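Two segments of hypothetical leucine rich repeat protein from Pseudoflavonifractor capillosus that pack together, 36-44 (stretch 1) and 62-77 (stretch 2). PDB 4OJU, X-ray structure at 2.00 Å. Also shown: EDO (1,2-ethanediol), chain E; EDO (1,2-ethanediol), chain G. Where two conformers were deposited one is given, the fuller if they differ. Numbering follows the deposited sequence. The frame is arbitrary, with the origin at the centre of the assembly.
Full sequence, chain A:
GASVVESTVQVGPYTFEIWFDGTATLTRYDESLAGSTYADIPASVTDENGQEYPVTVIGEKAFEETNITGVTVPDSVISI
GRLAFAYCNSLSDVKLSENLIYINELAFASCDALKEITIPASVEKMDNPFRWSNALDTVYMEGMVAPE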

# COMPACT_ATOMS: atom_id res chain seq x y z
N SER A 36 -25.02 -16.86 -12.11
CA SER A 36 -23.60 -16.96 -12.44
C SER A 36 -22.79 -16.01 -11.57
O SER A 36 -23.37 -15.20 -10.83
CB SER A 36 -23.35 -16.67 -13.92
OG SER A 36 -23.27 -15.28 -14.19
N THR A 37 -21.46 -16.07 -11.67
CA THR A 37 -20.56 -15.20 -10.90
C THR A 37 -20.31 -13.87 -11.65
O THR A 37 -19.54 -13.05 -11.17
CB THR A 37 -19.25 -15.92 -10.58
OG1 THR A 37 -18.58 -16.22 -11.80
CG2 THR A 37 -19.47 -17.19 -9.75
N TYR A 38 -20.93 -13.67 -12.82
CA TYR A 38 -20.83 -12.38 -13.51
C TYR A 38 -22.05 -11.56 -13.11
O TYR A 38 -23.18 -11.99 -13.33
CB TYR A 38 -20.70 -12.51 -15.04
CG TYR A 38 -20.29 -11.20 -15.67
CD1 TYR A 38 -21.22 -10.20 -15.93
CD2 TYR A 38 -18.94 -10.92 -15.90
CE1 TYR A 38 -20.83 -8.96 -16.43
CE2 TYR A 38 -18.54 -9.68 -16.39
CZ TYR A 38 -19.49 -8.70 -16.66
OH TYR A 38 -19.09 -7.49 -17.16
N ALA A 39 -21.83 -10.40 -12.49
CA ALA A 39 -22.92 -9.52 -12.05
C ALA A 39 -23.21 -8.48 -13.12
O ALA A 39 -22.49 -7.48 -13.23
CB ALA A 39 -22.57 -8.86 -10.73
N ASP A 40 -24.24 -8.73 -13.94
CA ASP A 40 -24.66 -7.78 -14.99
C ASP A 40 -25.74 -6.95 -14.33
O ASP A 40 -26.89 -7.34 -14.31
CB ASP A 40 -25.13 -8.54 -16.25
CG ASP A 40 -25.33 -7.68 -17.49
OD1 ASP A 40 -24.87 -6.51 -17.50
OD2 ASP A 40 -25.93 -8.18 -18.46
N ILE A 41 -25.34 -5.86 -13.67
CA ILE A 41 -26.26 -5.04 -12.88
C ILE A 41 -27.28 -4.33 -13.76
O ILE A 41 -26.88 -3.65 -14.70
CB ILE A 41 -25.47 -4.01 -11.99
CG1 ILE A 41 -24.53 -4.72 -10.99
CG2 ILE A 41 -26.44 -3.05 -11.29
CD1 ILE A 41 -23.48 -3.77 -10.28
N PRO A 42 -28.60 -4.46 -13.47
CA PRO A 42 -29.60 -3.77 -14.32
C PRO A 42 -29.51 -2.25 -14.17
O PRO A 42 -29.18 -1.75 -13.09
CB PRO A 42 -30.94 -4.30 -13.82
CG PRO A 42 -30.69 -4.94 -12.52
CD PRO A 42 -29.24 -5.25 -12.39
N ALA A 43 -29.76 -1.53 -15.27
CA ALA A 43 -29.74 -0.07 -15.31
C ALA A 43 -31.01 0.53 -14.68
O ALA A 43 -31.04 1.71 -14.36
CB ALA A 43 -29.61 0.40 -16.75
N SER A 44 -32.06 -0.28 -14.58
CA SER A 44 -33.31 0.18 -13.99
C SER A 44 -34.01 -0.93 -13.22
O SER A 44 -33.70 -2.11 -13.39
CB SER A 44 -34.24 0.76 -15.06
OG SER A 44 -34.75 -0.26 -15.90
C1 EDO E . -29.21 -5.65 -18.54
O1 EDO E . -27.95 -5.15 -18.11
C2 EDO E . -29.62 -6.85 -17.67
O2 EDO E . -29.36 -6.54 -16.31
C1 EDO G . -36.62 -2.99 -15.94
O1 EDO G . -36.64 -2.15 -14.80
C2 EDO G . -36.66 -4.46 -15.49
O2 EDO G . -37.84 -4.67 -14.72
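Stretch 2, residues 62-77: AFEETNITGVTVPDSV

The apolar centre of the contact forms around Ile 41 and Ala 39 of stretch 1. Ile 41, with chi1 m and chi2 t, points toward stretch 2 and places its CD1 3.6 Å from Val 71 CG2 and 3.7 Å from Phe 63 CZ. Ala 39 CB approaches the same ring, 3.7 Å from Phe 63 CE2, and lies 4.0 Å from Val 71 CG2 and 4.2 Å from Ile 68 CG2. All five residues are buried. Further along the chain, Pro 74 continues the apolar surface: its CD is 3.6 Å from Ile 41 CB, and its CB is 3.8 Å from Ala 43 CB.

This packing is accompanied by a short parallel pairing of strands. Residues 70-72 of stretch 2 run beside residues 38-40, with an angle of 6° between their N-to-C directions and a closest axial approach of 4.6 Å. Tyr 38 pairs with Gly 70, Ala 39 with Val 71 and Asp 40 with Thr 72, so that Ala 39 and Val 71 share one face of the sheet while Tyr 38, Asp 40 and Thr 72 lie on the other. The backbone ladder starts just before the strands, where Thr 69 N donates to Thr 37 O at 2.8 Å. It continues with Ala 39 N to Gly 70 O at 2.9 Å and Thr 72 N to Ala 39 O at 3.0 Å, and ends with a longer bond from Ile 41 N to Thr 72 O at 3.3 Å. Before its strand, stretch 2 makes a type II turn from Phe 63 to Thr 66; after it, a type I turn runs from Pro 74 to Val 77, closed by Val 77 N to Pro 74 O at 3.0 Å.

On the polar face, the Tyr 38 ring lies across the neighbouring backbone, with Gly 70 C and Val 71 N over one of its faces. Gly 70 leaves room for this arrangement, since an ideal CB there would be 2.5 Å from Tyr 38 CD2, a clash. At the ring edge, Tyr 38 OH and Thr 72 OG1 form a very short hydrogen bond of 2.5 Å. A water extends this group by bridging Thr 72 OG1, at 2.9 Å, and Asp 40 OD1, at 3.2 Å.

At the outer margin, Thr 37 OG1 and Thr 69 OG1 are hydrogen-bonded at 2.7 Å. A second water donates to both Ser 36 O, at 3.0 Å, and Asn 67 OD1, at 2.7 Å, joining the stretches beyond the ladder.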

# COMPACT_ATOMS: atom_id res chain seq x y z
N ALA A 62 -22.47 -3.35 -0.88
CA ALA A 62 -23.49 -4.15 -1.58
C ALA A 62 -22.99 -5.53 -2.02
O ALA A 62 -23.72 -6.51 -1.91
CB ALA A 62 -24.03 -3.38 -2.80
N PHE A 63 -21.73 -5.61 -2.51
CA PHE A 63 -21.12 -6.86 -2.99
C PHE A 63 -19.99 -7.33 -2.11
O PHE A 63 -19.20 -8.16 -2.55
CB PHE A 63 -20.55 -6.66 -4.41
CG PHE A 63 -21.58 -6.51 -5.50
CD1 PHE A 63 -22.20 -5.29 -5.73
CD2 PHE A 63 -21.89 -7.58 -6.32
CE1 PHE A 63 -23.12 -5.15 -6.77
CE2 PHE A 63 -22.80 -7.44 -7.36
CZ PHE A 63 -23.42 -6.24 -7.57
N GLU A 64 -19.90 -6.83 -0.88
CA GLU A 64 -18.81 -7.16 0.04
C GLU A 64 -18.64 -8.65 0.22
O GLU A 64 -19.62 -9.34 0.52
CB GLU A 64 -19.08 -6.52 1.41
CG GLU A 64 -17.94 -6.65 2.40
CD GLU A 64 -18.28 -6.42 3.87
OE1 GLU A 64 -19.49 -6.44 4.21
OE2 GLU A 64 -17.33 -6.38 4.68
N GLU A 65 -17.40 -9.15 0.08
CA GLU A 65 -17.03 -10.56 0.28
C GLU A 65 -17.89 -11.52 -0.55
O GLU A 65 -18.24 -12.60 -0.05
CB GLU A 65 -17.14 -10.94 1.78
CG GLU A 65 -16.13 -10.26 2.69
CD GLU A 65 -16.57 -9.98 4.12
OE1 GLU A 65 -17.59 -10.56 4.56
OE2 GLU A 65 -15.88 -9.18 4.80
N THR A 66 -18.26 -11.16 -1.79
CA THR A 66 -19.05 -12.07 -2.64
C THR A 66 -18.11 -12.80 -3.59
O THR A 66 -16.93 -12.47 -3.67
CB THR A 66 -20.23 -11.38 -3.35
OG1 THR A 66 -19.70 -10.34 -4.18
CG2 THR A 66 -21.26 -10.84 -2.39
N ASN A 67 -18.63 -13.81 -4.31
CA ASN A 67 -17.84 -14.68 -5.18
C ASN A 67 -17.79 -14.18 -6.63
O ASN A 67 -17.42 -14.94 -7.52
CB ASN A 67 -18.46 -16.09 -5.15
CG ASN A 67 -19.86 -16.16 -5.76
OD1 ASN A 67 -20.48 -15.15 -6.12
ND2 ASN A 67 -20.41 -17.35 -5.87
N ILE A 68 -18.23 -12.93 -6.88
CA ILE A 68 -18.29 -12.44 -8.26
C ILE A 68 -16.91 -12.45 -8.93
O ILE A 68 -15.90 -12.18 -8.28
CB ILE A 68 -18.97 -11.05 -8.37
CG1 ILE A 68 -18.21 -9.95 -7.59
CG2 ILE A 68 -20.45 -11.13 -7.96
CD1 ILE A 68 -18.62 -8.46 -8.02
N THR A 69 -16.89 -12.80 -10.21
CA THR A 69 -15.67 -12.84 -11.03
C THR A 69 -15.61 -11.62 -11.94
O THR A 69 -14.54 -11.23 -12.38
CB THR A 69 -15.60 -14.14 -11.84
OG1 THR A 69 -16.83 -14.29 -12.56
CG2 THR A 69 -15.33 -15.37 -10.97
N GLY A 70 -16.77 -11.06 -12.23
CA GLY A 70 -16.89 -9.90 -13.10
C GLY A 70 -18.12 -9.09 -12.80
O GLY A 70 -19.07 -9.60 -12.20
N VAL A 71 -18.11 -7.83 -13.20
CA VAL A 71 -19.24 -6.95 -12.97
C VAL A 71 -19.33 -5.89 -14.06
O VAL A 71 -18.32 -5.32 -14.46
CB VAL A 71 -19.23 -6.30 -11.54
CG1 VAL A 71 -18.00 -5.42 -11.31
CG2 VAL A 71 -20.53 -5.51 -11.27
N THR A 72 -20.57 -5.62 -14.51
CA THR A 72 -20.88 -4.48 -15.37
C THR A 72 -21.69 -3.53 -14.52
O THR A 72 -22.74 -3.90 -14.01
CB THR A 72 -21.61 -4.87 -16.65
OG1 THR A 72 -20.72 -5.65 -17.44
CG2 THR A 72 -22.03 -3.65 -17.46
N VAL A 73 -21.16 -2.33 -14.30
CA VAL A 73 -21.83 -1.24 -13.60
C VAL A 73 -22.49 -0.42 -14.72
O VAL A 73 -21.77 0.10 -15.57
CB VAL A 73 -20.84 -0.44 -12.73
CG1 VAL A 73 -21.55 0.70 -12.02
CG2 VAL A 73 -20.13 -1.35 -11.72
N PRO A 74 -23.83 -0.41 -14.83
CA PRO A 74 -24.48 0.21 -16.01
C PRO A 74 -24.36 1.73 -16.02
O PRO A 74 -24.10 2.32 -14.97
CB PRO A 74 -25.93 -0.24 -15.89
CG PRO A 74 -26.13 -0.39 -14.42
CD PRO A 74 -24.84 -1.01 -13.93
N ASP A 75 -24.58 2.34 -17.23
CA ASP A 75 -24.46 3.78 -17.49
C ASP A 75 -25.44 4.64 -16.66
O ASP A 75 -25.36 5.87 -16.69
CB ASP A 75 -24.63 4.08 -19.00
CG ASP A 75 -25.95 3.66 -19.64
OD1 ASP A 75 -26.96 3.52 -18.90
OD2 ASP A 75 -25.99 3.49 -20.88
N SER A 76 -26.34 4.00 -15.92
CA SER A 76 -27.28 4.73 -15.05
C SER A 76 -26.58 5.14 -13.71
O SER A 76 -27.02 6.06 -13.03
CB SER A 76 -28.49 3.86 -14.77
OG SER A 76 -28.06 2.67 -14.14
N VAL A 77 -25.49 4.45 -13.34
CA VAL A 77 -24.81 4.66 -12.04
C VAL A 77 -23.95 5.92 -12.03
O VAL A 77 -23.08 6.11 -12.90
CB VAL A 77 -24.00 3.39 -11.66
CG1 VAL A 77 -23.16 3.61 -10.40
CG2 VAL A 77 -24.92 2.18 -11.48
O HOH W 1 -22.40 -14.82 -8.00
O HOH W 2 -22.51 -6.38 -19.64